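Local coordinates for protein polymerase cofactor VP35 (Reston ebolavirus, PDB 3L2A) that binds RNA, probably double-stranded, through this interferon inhibitory domain and counters the host antiviral response, besides acting as a cofactor of the viral polymerase, at residues E15-H20 against D46-E51; Q33-I38 against C64-I69; R87-I92 against K123-K128. All coordinates share one frame; numbering follows the deposited sequence. Where two conformers were deposited one is given.

Overall arrangement
Contacts 1 and 2 belong to the helical part of the domain and contact 3 to its sheet. The first two lie with centres about 8 Å apart and touch directly: Ile48 CG2 meets Ile35 CG2 at 3.5 Å, and Met17 SD meets Leu66 CD2 at 3.8 Å. Their segments interleave along the chain, and the touching side chains join helices 10-19, 27-41, 45-57 and 62-72 in one bundle. Contact 2 is near the middle of the chain, about 5 Å from its centre. Contact 3 stands apart, its centre about 20 Å from that of contact 2 and about 26 Å from that of contact 1. An acetic acid molecule, probably from the crystallisation liquor, sits at contact 1.

Contact 1 of 3, residues E15-H20 against D46-E51; sequences EIMYDH and DTIHAE. With ACY (acetic acid), chain C.
Helix 10-19 meets helix 45-57 here in a small, mostly apolar helix-helix contact of the bundle, carried by Ile16 and Met17 on one side and Ile48 and His49 on the other. The backbones stay well apart, with Met17 CA 9.1 Å from His49 CA, so the side chains do the bridging. Met17 reaches over with an extended chain (chi2 176°, chi3 165°), and its terminal methyl CE comes to 3.8 Å from CG2 of Ile48, the two side chains crossing at about a right angle. Next to this pair Ile16 CD1 approaches the imidazole of His49 obliquely, 4.0 Å from NE2. His49 NE2 donates a nearly straight hydrogen bond (166°) to OXT of an acetic acid molecule (ACY), with 3.0 Å between His49 NE2 and ACY OXT. This molecule lies at the ring edge and probably comes from the crystallisation liquor; its exact placement is doubtful. In this crystal NE2 of His49 therefore has an acceptor. Leu13, one turn back on helix 10-19, touches both Ile48 and His49. Met17 and Ile48 both touch Ile69 of helix 62-72, while Val32 and Ile35 of helix 27-41 receive Met17 and Ile48, respectively.

Contact 2 of 3, residues Q33-I38 against C64-I69; sequences QVICKI and CALIQI
Ile35 of helix 27-41 sets its delta methyl against Leu66 and Ile69, one turn apart on helix 62-72, and these three buried side chains make up the whole contact. Its CA-CB bond already points at the other helix. The longer branch then leaves with CG1 beside the backbone N and anti to the carbonyl carbon (chi1 -74°), and the next torsion is extended (chi2 173°), which carries CD1 straight out across the gap. There Ile35 CD1 lies 3.8 Å from CD2 of Leu66 and 4.2 Å from CG2 of Ile69, and it also comes within 4.1 Å of the backbone O of Leu66. One methyl thus serves both partners.

The two partners reach it by different routes. Leu66 starts from a CB that does not point at Ile35; with CG anti to its carbonyl carbon, its CD2 branch is brought round to the methyl, and the two side chains cross obliquely. Ile69 points toward helix 27-41 from the start and offers its short branch, CG2, which stands anti to its own backbone N, rather than CD1.

The separation of the backbones, 8.5 Å between Ile35 CA and Ile69 CA, leaves room for these branched side chains. Around them Phe76 of helix 75-78 touches both Ile35 and Ile69, and Leu31 and Val32 of helix 27-41 meet Leu66. No hydrogen bond or ion pair links the two segments. What joins them is dispersion and the exclusion of water from aliphatic groups, so their relative placement here depends on how the branched side chains fit together, as expected in the hydrophobic core of a helical bundle.

Contact 3 of 3, residues R87-I92 against K123-K128; sequences RSRGDI and KTLGLK
Leu125 of strand 124-128 holds its CD1 methyl against two residues of the loop that follows strand 83-85: the guanidinium end of Arg89 and the delta methyl of Ile92. NH1 of Arg89 lies 3.9 Å from Leu125 CD1, the flat group being approached obliquely, and Ile92 CD1 stands 4.4 Å from the same methyl. Arg89 gets there with CG anti to the backbone N (chi1 -173°) and a chain stretched out as far as NE, so that it crosses Leu125 at about a right angle. The charged group thus borders on an aliphatic one at an exposed margin, whereas Ile92 is buried and points toward the strand.

Behind these side chains, residues 89-91 form a short 3-10 turn, with Asp91 N bonded to Ser88 O and Ile92 N to Arg89 O. Asp91 folds back on the start of the segment. Asp91 OD2 accepts a hydrogen bond from Ser88 N at 3.0 Å, and Asp91 OD1 forms a salt bridge with Arg87 NH2 at 2.9 Å. The latter bond is nearly straight (165°) and lies close to the guanidinium plane, but the nitrogen stands above the Asp91 carboxylate plane, 44° out of it. Further out, Gln97 NE2 bonds to the backbone O atoms of both Arg89 and Ile92, tying the turn to the chain ahead of strand 100-102.

Leu100 of that outer strand touches Arg89, Ile92 and Leu125 alike, and Phe117 of strand 113-118 packs on Ile92. The loop therefore lies against one face of the mixed sheet, where strand 124-128 runs antiparallel between strands 113-118 and 100-102.

Contact 1 of 3, residues E15-H20 against D46-E51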
loop_
_atom_site.group_PDB
_atom_site.type_symbol
_atom_site.label_atom_id
_atom_site.label_comp_id
_atom_site.label_asym_id
_atom_site.label_seq_id
_atom_site.Cartn_x
_atom_site.Cartn_y
_atom_site.Cartn_z
ATOM N N GLU A 15 -9.674 1.807 -8.087
ATOM C CA GLU A 15 -10.779 0.947 -8.483
ATOM C C GLU A 15 -10.290 -0.260 -9.249
ATOM O O GLU A 15 -10.707 -1.383 -8.953
ATOM C CB GLU A 15 -11.797 1.745 -9.298
ATOM C CG GLU A 15 -12.569 2.742 -8.456
ATOM C CD GLU A 15 -13.547 3.592 -9.284
ATOM O OE1 GLU A 15 -13.526 3.483 -10.533
ATOM O OE2 GLU A 15 -14.345 4.352 -8.672
ATOM N N ILE A 16 -9.375 -0.060 -10.202
ATOM C CA ILE A 16 -8.760 -1.189 -10.923
ATOM C C ILE A 16 -8.073 -2.169 -9.951
ATOM O O ILE A 16 -8.204 -3.396 -10.071
ATOM C CB ILE A 16 -7.718 -0.693 -11.963
ATOM C CG1 ILE A 16 -8.443 -0.068 -13.166
ATOM C CG2 ILE A 16 -6.789 -1.825 -12.424
ATOM C CD1 ILE A 16 -7.522 0.684 -14.114
ATOM N N MET A 17 -7.316 -1.623 -9.009
ATOM C CA MET A 17 -6.562 -2.488 -8.084
ATOM C C MET A 17 -7.516 -3.223 -7.130
ATOM O O MET A 17 -7.322 -4.418 -6.828
ATOM C CB MET A 17 -5.503 -1.680 -7.331
ATOM C CG MET A 17 -4.390 -1.196 -8.258
ATOM S SD MET A 17 -3.253 -0.162 -7.334
ATOM C CE MET A 17 -1.857 -0.124 -8.472
ATOM N N TYR A 18 -8.546 -2.526 -6.642
ATOM C CA TYR A 18 -9.556 -3.162 -5.773
ATOM C C TYR A 18 -10.354 -4.241 -6.494
ATOM O O TYR A 18 -10.791 -5.221 -5.880
ATOM C CB TYR A 18 -10.532 -2.130 -5.203
ATOM C CG TYR A 18 -10.160 -1.492 -3.886
ATOM C CD1 TYR A 18 -8.845 -1.208 -3.562
ATOM C CD2 TYR A 18 -11.154 -1.135 -2.967
ATOM C CE1 TYR A 18 -8.509 -0.592 -2.361
ATOM C CE2 TYR A 18 -10.829 -0.522 -1.754
ATOM C CZ TYR A 18 -9.499 -0.260 -1.457
ATOM O OH TYR A 18 -9.168 0.372 -0.276
ATOM N N ASP A 19 -10.533 -4.078 -7.799
ATOM C CA ASP A 19 -11.347 -4.987 -8.614
ATOM C C ASP A 19 -10.816 -6.414 -8.579
ATOM O O ASP A 19 -11.575 -7.369 -8.725
ATOM C CB ASP A 19 -11.393 -4.483 -10.077
ATOM C CG ASP A 19 -12.515 -3.482 -10.329
ATOM O OD1 ASP A 19 -13.369 -3.248 -9.447
ATOM O OD2 ASP A 19 -12.540 -2.909 -11.443
ATOM N N HIS A 20 -9.509 -6.592 -8.428
ATOM C CA HIS A 20 -8.999 -7.950 -8.386
ATOM C C HIS A 20 -8.342 -8.347 -7.062
ATOM O O HIS A 20 -7.522 -9.261 -7.025
ATOM C CB HIS A 20 -8.111 -8.270 -9.598
ATOM C CG HIS A 20 -8.885 -8.635 -10.828
ATOM N ND1 HIS A 20 -9.561 -9.830 -10.954
ATOM C CD2 HIS A 20 -9.084 -7.966 -11.990
ATOM C CE1 HIS A 20 -10.150 -9.878 -12.137
ATOM N NE2 HIS A 20 -9.877 -8.759 -12.784
ATOM N N ASP A 46 0.756 6.859 -13.485
ATOM C CA ASP A 46 0.826 6.100 -14.739
ATOM C C ASP A 46 2.006 5.144 -14.786
ATOM O O ASP A 46 1.932 4.084 -15.427
ATOM C CB ASP A 46 0.823 7.091 -15.909
ATOM C CG ASP A 46 -0.470 7.864 -15.959
ATOM O OD1 ASP A 46 -1.525 7.204 -15.919
ATOM O OD2 ASP A 46 -0.429 9.099 -16.040
ATOM N N THR A 47 3.087 5.503 -14.097
ATOM C CA THR A 47 4.196 4.559 -13.916
ATOM C C THR A 47 3.753 3.356 -13.069
ATOM O O THR A 47 4.022 2.211 -13.400
ATOM C CB THR A 47 5.360 5.276 -13.235
ATOM O OG1 THR A 47 5.819 6.348 -14.084
ATOM C CG2 THR A 47 6.526 4.336 -12.999
ATOM N N ILE A 48 3.087 3.645 -11.964
ATOM C CA ILE A 48 2.562 2.589 -11.080
ATOM C C ILE A 48 1.566 1.676 -11.832
ATOM O O ILE A 48 1.630 0.460 -11.755
ATOM C CB ILE A 48 1.912 3.253 -9.867
ATOM C CG1 ILE A 48 2.992 3.890 -8.991
ATOM C CG2 ILE A 48 1.076 2.240 -9.068
ATOM C CD1 ILE A 48 2.420 4.893 -7.929
ATOM N N HIS A 49 0.678 2.289 -12.595
ATOM C CA HIS A 49 -0.305 1.548 -13.381
ATOM C C HIS A 49 0.395 0.640 -14.388
ATOM O O HIS A 49 0.010 -0.511 -14.555
ATOM C CB HIS A 49 -1.271 2.544 -14.040
ATOM C CG HIS A 49 -2.347 1.905 -14.871
ATOM N ND1 HIS A 49 -2.844 2.500 -16.012
ATOM C CD2 HIS A 49 -3.044 0.755 -14.712
ATOM C CE1 HIS A 49 -3.787 1.733 -16.534
ATOM N NE2 HIS A 49 -3.918 0.659 -15.773
ATOM N N ALA A 50 1.440 1.166 -15.027
ATOM C CA ALA A 50 2.198 0.409 -16.043
ATOM C C ALA A 50 2.835 -0.813 -15.403
ATOM O O ALA A 50 2.812 -1.899 -15.946
ATOM C CB ALA A 50 3.285 1.302 -16.646
ATOM N N GLU A 51 3.443 -0.602 -14.240
ATOM C CA GLU A 51 4.090 -1.721 -13.535
ATOM C C GLU A 51 3.069 -2.757 -13.048
ATOM O O GLU A 51 3.326 -3.976 -13.067
ATOM C CB GLU A 51 4.909 -1.158 -12.381
ATOM C CG GLU A 51 6.146 -0.462 -12.886
ATOM C CD GLU A 51 7.188 -1.424 -13.413
ATOM O OE1 GLU A 51 6.991 -2.658 -13.313
ATOM O OE2 GLU A 51 8.214 -0.936 -13.923
HETATM C C ACY C . -4.765 -2.464 -15.272
HETATM O O ACY C . -3.985 -1.841 -14.529
HETATM O OXT ACY C . -5.414 -1.913 -16.198
HETATM C CH3 ACY C . -4.882 -3.937 -14.991
#

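Contact 2 of 3, residues Q33-I38 against C64-I69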
loop_
_atom_site.group_PDB
_atom_site.type_symbol
_atom_site.label_atom_id
_atom_site.label_comp_id
_atom_site.label_asym_id
_atom_site.label_seq_id
_atom_site.Cartn_x
_atom_site.Cartn_y
_atom_site.Cartn_z
ATOM N N GLN A 33 -4.251 1.954 -1.202
ATOM C CA GLN A 33 -4.461 3.360 -0.810
ATOM C C GLN A 33 -3.149 4.127 -0.636
ATOM O O GLN A 33 -3.034 5.288 -1.068
ATOM C CB GLN A 33 -5.278 3.425 0.473
ATOM C CG GLN A 33 -6.614 2.771 0.309
ATOM C CD GLN A 33 -7.317 2.597 1.637
ATOM O OE1 GLN A 33 -7.406 3.537 2.426
ATOM N NE2 GLN A 33 -7.836 1.402 1.879
ATOM N N VAL A 34 -2.175 3.471 -0.020
ATOM C CA VAL A 34 -0.860 4.060 0.253
ATOM C C VAL A 34 -0.169 4.354 -1.077
ATOM O O VAL A 34 0.359 5.441 -1.282
ATOM C CB VAL A 34 -0.004 3.119 1.132
ATOM C CG1 VAL A 34 1.485 3.540 1.136
ATOM C CG2 VAL A 34 -0.571 3.041 2.607
ATOM N N ILE A 35 -0.209 3.383 -1.983
ATOM C CA ILE A 35 0.443 3.521 -3.314
ATOM C C ILE A 35 -0.240 4.600 -4.113
ATOM O O ILE A 35 0.427 5.432 -4.755
ATOM C CB ILE A 35 0.382 2.167 -4.046
ATOM C CG1 ILE A 35 1.406 1.207 -3.401
ATOM C CG2 ILE A 35 0.608 2.316 -5.566
ATOM C CD1 ILE A 35 1.315 -0.263 -3.962
ATOM N N CYS A 36 -1.577 4.602 -4.118
ATOM C CA CYS A 36 -2.273 5.618 -4.907
ATOM C C CYS A 36 -2.067 7.042 -4.374
ATOM O O CYS A 36 -1.977 7.981 -5.161
ATOM C CB CYS A 36 -3.764 5.316 -5.061
ATOM S SG CYS A 36 -4.053 3.908 -6.088
ATOM N N LYS A 37 -2.040 7.207 -3.058
ATOM C CA LYS A 37 -1.735 8.530 -2.482
ATOM C C LYS A 37 -0.321 8.996 -2.864
ATOM O O LYS A 37 -0.121 10.136 -3.315
ATOM C CB LYS A 37 -1.888 8.492 -0.953
ATOM C CG LYS A 37 -1.643 9.857 -0.348
ATOM C CD LYS A 37 -2.136 9.959 1.086
ATOM C CE LYS A 37 -2.308 11.434 1.462
ATOM N NZ LYS A 37 -1.138 12.255 1.069
ATOM N N ILE A 38 0.665 8.111 -2.710
ATOM C CA ILE A 38 2.044 8.486 -3.022
ATOM C C ILE A 38 2.148 8.760 -4.541
ATOM O O ILE A 38 2.761 9.732 -4.987
ATOM C CB ILE A 38 3.027 7.396 -2.536
ATOM C CG1 ILE A 38 3.152 7.482 -1.009
ATOM C CG2 ILE A 38 4.383 7.575 -3.212
ATOM C CD1 ILE A 38 3.670 6.193 -0.375
ATOM N N CYS A 64 0.987 -9.878 -5.456
ATOM C CA CYS A 64 2.375 -9.891 -5.850
ATOM C C CYS A 64 2.707 -8.661 -6.674
ATOM O O CYS A 64 3.764 -8.052 -6.464
ATOM C CB CYS A 64 2.710 -11.174 -6.607
ATOM S SG CYS A 64 4.440 -11.265 -7.092
ATOM N N ALA A 65 1.802 -8.280 -7.588
ATOM C CA ALA A 65 1.999 -7.079 -8.418
ATOM C C ALA A 65 2.203 -5.820 -7.555
ATOM O O ALA A 65 3.068 -4.979 -7.837
ATOM C CB ALA A 65 0.814 -6.917 -9.410
ATOM N N LEU A 66 1.441 -5.721 -6.462
ATOM C CA LEU A 66 1.579 -4.587 -5.552
ATOM C C LEU A 66 2.906 -4.626 -4.826
ATOM O O LEU A 66 3.555 -3.597 -4.649
ATOM C CB LEU A 66 0.430 -4.574 -4.563
ATOM C CG LEU A 66 -0.957 -4.272 -5.161
ATOM C CD1 LEU A 66 -2.022 -4.581 -4.129
ATOM C CD2 LEU A 66 -1.056 -2.795 -5.617
ATOM N N ILE A 67 3.309 -5.807 -4.372
ATOM C CA ILE A 67 4.648 -5.919 -3.782
ATOM C C ILE A 67 5.725 -5.472 -4.777
ATOM O O ILE A 67 6.630 -4.712 -4.440
ATOM C CB ILE A 67 4.921 -7.359 -3.293
ATOM C CG1 ILE A 67 4.005 -7.697 -2.111
ATOM C CG2 ILE A 67 6.411 -7.552 -2.916
ATOM C CD1 ILE A 67 4.098 -9.164 -1.660
ATOM N N GLN A 68 5.596 -5.918 -6.022
ATOM C CA GLN A 68 6.595 -5.584 -7.025
ATOM C C GLN A 68 6.655 -4.084 -7.283
ATOM O O GLN A 68 7.743 -3.532 -7.468
ATOM C CB GLN A 68 6.361 -6.405 -8.295
ATOM C CG GLN A 68 6.539 -7.920 -8.071
ATOM C CD GLN A 68 7.924 -8.353 -7.607
ATOM O OE1 GLN A 68 8.273 -8.247 -6.427
ATOM N NE2 GLN A 68 8.694 -8.928 -8.523
ATOM N N ILE A 69 5.501 -3.421 -7.283
ATOM C CA ILE A 69 5.467 -1.950 -7.401
ATOM C C ILE A 69 6.350 -1.320 -6.349
ATOM O O ILE A 69 7.173 -0.444 -6.660
ATOM C CB ILE A 69 4.027 -1.369 -7.341
ATOM C CG1 ILE A 69 3.262 -1.714 -8.632
ATOM C CG2 ILE A 69 4.050 0.168 -7.060
ATOM C CD1 ILE A 69 1.703 -1.652 -8.514
#

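Contact 3 of 3, residues R87-I92 against K123-K128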
loop_
_atom_site.group_PDB
_atom_site.type_symbol
_atom_site.label_atom_id
_atom_site.label_comp_id
_atom_site.label_asym_id
_atom_site.label_seq_id
_atom_site.Cartn_x
_atom_site.Cartn_y
_atom_site.Cartn_z
ATOM N N ARG A 87 -7.560 5.849 17.069
ATOM C CA ARG A 87 -8.020 6.002 18.449
ATOM C C ARG A 87 -7.858 4.741 19.320
ATOM O O ARG A 87 -7.644 4.849 20.533
ATOM C CB ARG A 87 -9.465 6.525 18.423
ATOM C CG ARG A 87 -10.329 6.236 19.626
ATOM C CD ARG A 87 -11.783 6.107 19.198
ATOM N NE ARG A 87 -12.018 4.871 18.451
ATOM C CZ ARG A 87 -12.397 3.723 19.003
ATOM N NH1 ARG A 87 -12.598 3.641 20.314
ATOM N NH2 ARG A 87 -12.579 2.653 18.243
ATOM N N SER A 88 -7.960 3.557 18.702
ATOM C CA SER A 88 -7.756 2.280 19.405
ATOM C C SER A 88 -7.409 1.154 18.428
ATOM O O SER A 88 -7.550 1.318 17.224
ATOM C CB SER A 88 -9.022 1.882 20.174
ATOM O OG SER A 88 -10.039 1.461 19.274
ATOM N N ARG A 89 -6.966 0.016 18.962
ATOM C CA ARG A 89 -6.638 -1.140 18.114
ATOM C C ARG A 89 -7.805 -1.554 17.221
ATOM O O ARG A 89 -7.592 -1.991 16.069
ATOM C CB ARG A 89 -6.178 -2.324 18.967
ATOM C CG ARG A 89 -5.683 -3.448 18.096
ATOM C CD ARG A 89 -5.339 -4.672 18.862
ATOM N NE ARG A 89 -5.054 -5.718 17.882
ATOM C CZ ARG A 89 -3.840 -6.136 17.534
ATOM N NH1 ARG A 89 -2.751 -5.619 18.099
ATOM N NH2 ARG A 89 -3.728 -7.106 16.643
ATOM N N GLY A 90 -9.022 -1.396 17.734
ATOM C CA GLY A 90 -10.250 -1.776 17.024
ATOM C C GLY A 90 -10.539 -0.980 15.761
ATOM O O GLY A 90 -11.384 -1.390 14.959
ATOM N N ASP A 91 -9.846 0.147 15.585
ATOM C CA ASP A 91 -10.042 0.995 14.407
ATOM C C ASP A 91 -9.299 0.450 13.196
ATOM O O ASP A 91 -9.533 0.889 12.072
ATOM C CB ASP A 91 -9.582 2.421 14.689
ATOM C CG ASP A 91 -10.501 3.149 15.644
ATOM O OD1 ASP A 91 -11.742 3.046 15.497
ATOM O OD2 ASP A 91 -9.978 3.844 16.541
ATOM N N ILE A 92 -8.377 -0.479 13.440
ATOM C CA ILE A 92 -7.632 -1.146 12.364
ATOM C C ILE A 92 -8.551 -2.259 11.846
ATOM O O ILE A 92 -9.059 -3.059 12.641
ATOM C CB ILE A 92 -6.320 -1.737 12.915
ATOM C CG1 ILE A 92 -5.392 -0.623 13.424
ATOM C CG2 ILE A 92 -5.637 -2.711 11.877
ATOM C CD1 ILE A 92 -4.193 -1.154 14.206
ATOM N N LYS A 123 2.336 4.608 21.268
ATOM C CA LYS A 123 2.898 3.450 20.583
ATOM C C LYS A 123 2.436 3.401 19.132
ATOM O O LYS A 123 1.406 4.007 18.759
ATOM C CB LYS A 123 2.581 2.150 21.328
ATOM C CG LYS A 123 3.453 1.933 22.555
ATOM C CD LYS A 123 3.036 0.705 23.332
ATOM C CE LYS A 123 3.680 0.680 24.710
ATOM N NZ LYS A 123 5.158 0.470 24.654
ATOM N N THR A 124 3.202 2.702 18.306
ATOM C CA THR A 124 2.930 2.645 16.874
ATOM C C THR A 124 3.111 1.230 16.330
ATOM O O THR A 124 4.175 0.619 16.499
ATOM C CB THR A 124 3.797 3.677 16.103
ATOM O OG1 THR A 124 3.239 4.986 16.274
ATOM C CG2 THR A 124 3.858 3.355 14.615
ATOM N N LEU A 125 2.054 0.721 15.694
ATOM C CA LEU A 125 2.038 -0.617 15.134
ATOM C C LEU A 125 2.170 -0.454 13.653
ATOM O O LEU A 125 1.379 0.268 13.042
ATOM C CB LEU A 125 0.713 -1.322 15.419
ATOM C CG LEU A 125 0.488 -1.925 16.803
ATOM C CD1 LEU A 125 -0.981 -2.292 16.978
ATOM C CD2 LEU A 125 1.369 -3.144 17.009
ATOM N N GLY A 126 3.159 -1.112 13.064
ATOM C CA GLY A 126 3.312 -1.054 11.608
ATOM C C GLY A 126 2.485 -2.179 11.008
ATOM O O GLY A 126 2.378 -3.256 11.596
ATOM N N LEU A 127 1.899 -1.920 9.843
ATOM C CA LEU A 127 1.209 -2.940 9.084
ATOM C C LEU A 127 2.210 -3.504 8.101
ATOM O O LEU A 127 2.834 -2.763 7.347
ATOM C CB LEU A 127 0.067 -2.294 8.307
ATOM C CG LEU A 127 -0.776 -3.194 7.424
ATOM C CD1 LEU A 127 -1.489 -4.210 8.297
ATOM C CD2 LEU A 127 -1.773 -2.356 6.649
ATOM N N LYS A 128 2.359 -4.820 8.115
ATOM C CA LYS A 128 3.482 -5.445 7.441
ATOM C C LYS A 128 3.001 -6.623 6.615
ATOM O O LYS A 128 2.289 -7.493 7.117
ATOM C CB LYS A 128 4.502 -5.867 8.516
ATOM C CG LYS A 128 5.727 -6.673 8.076
ATOM C CD LYS A 128 6.752 -5.846 7.331
ATOM C CE LYS A 128 8.129 -6.550 7.328
ATOM N NZ LYS A 128 8.221 -7.703 6.377
#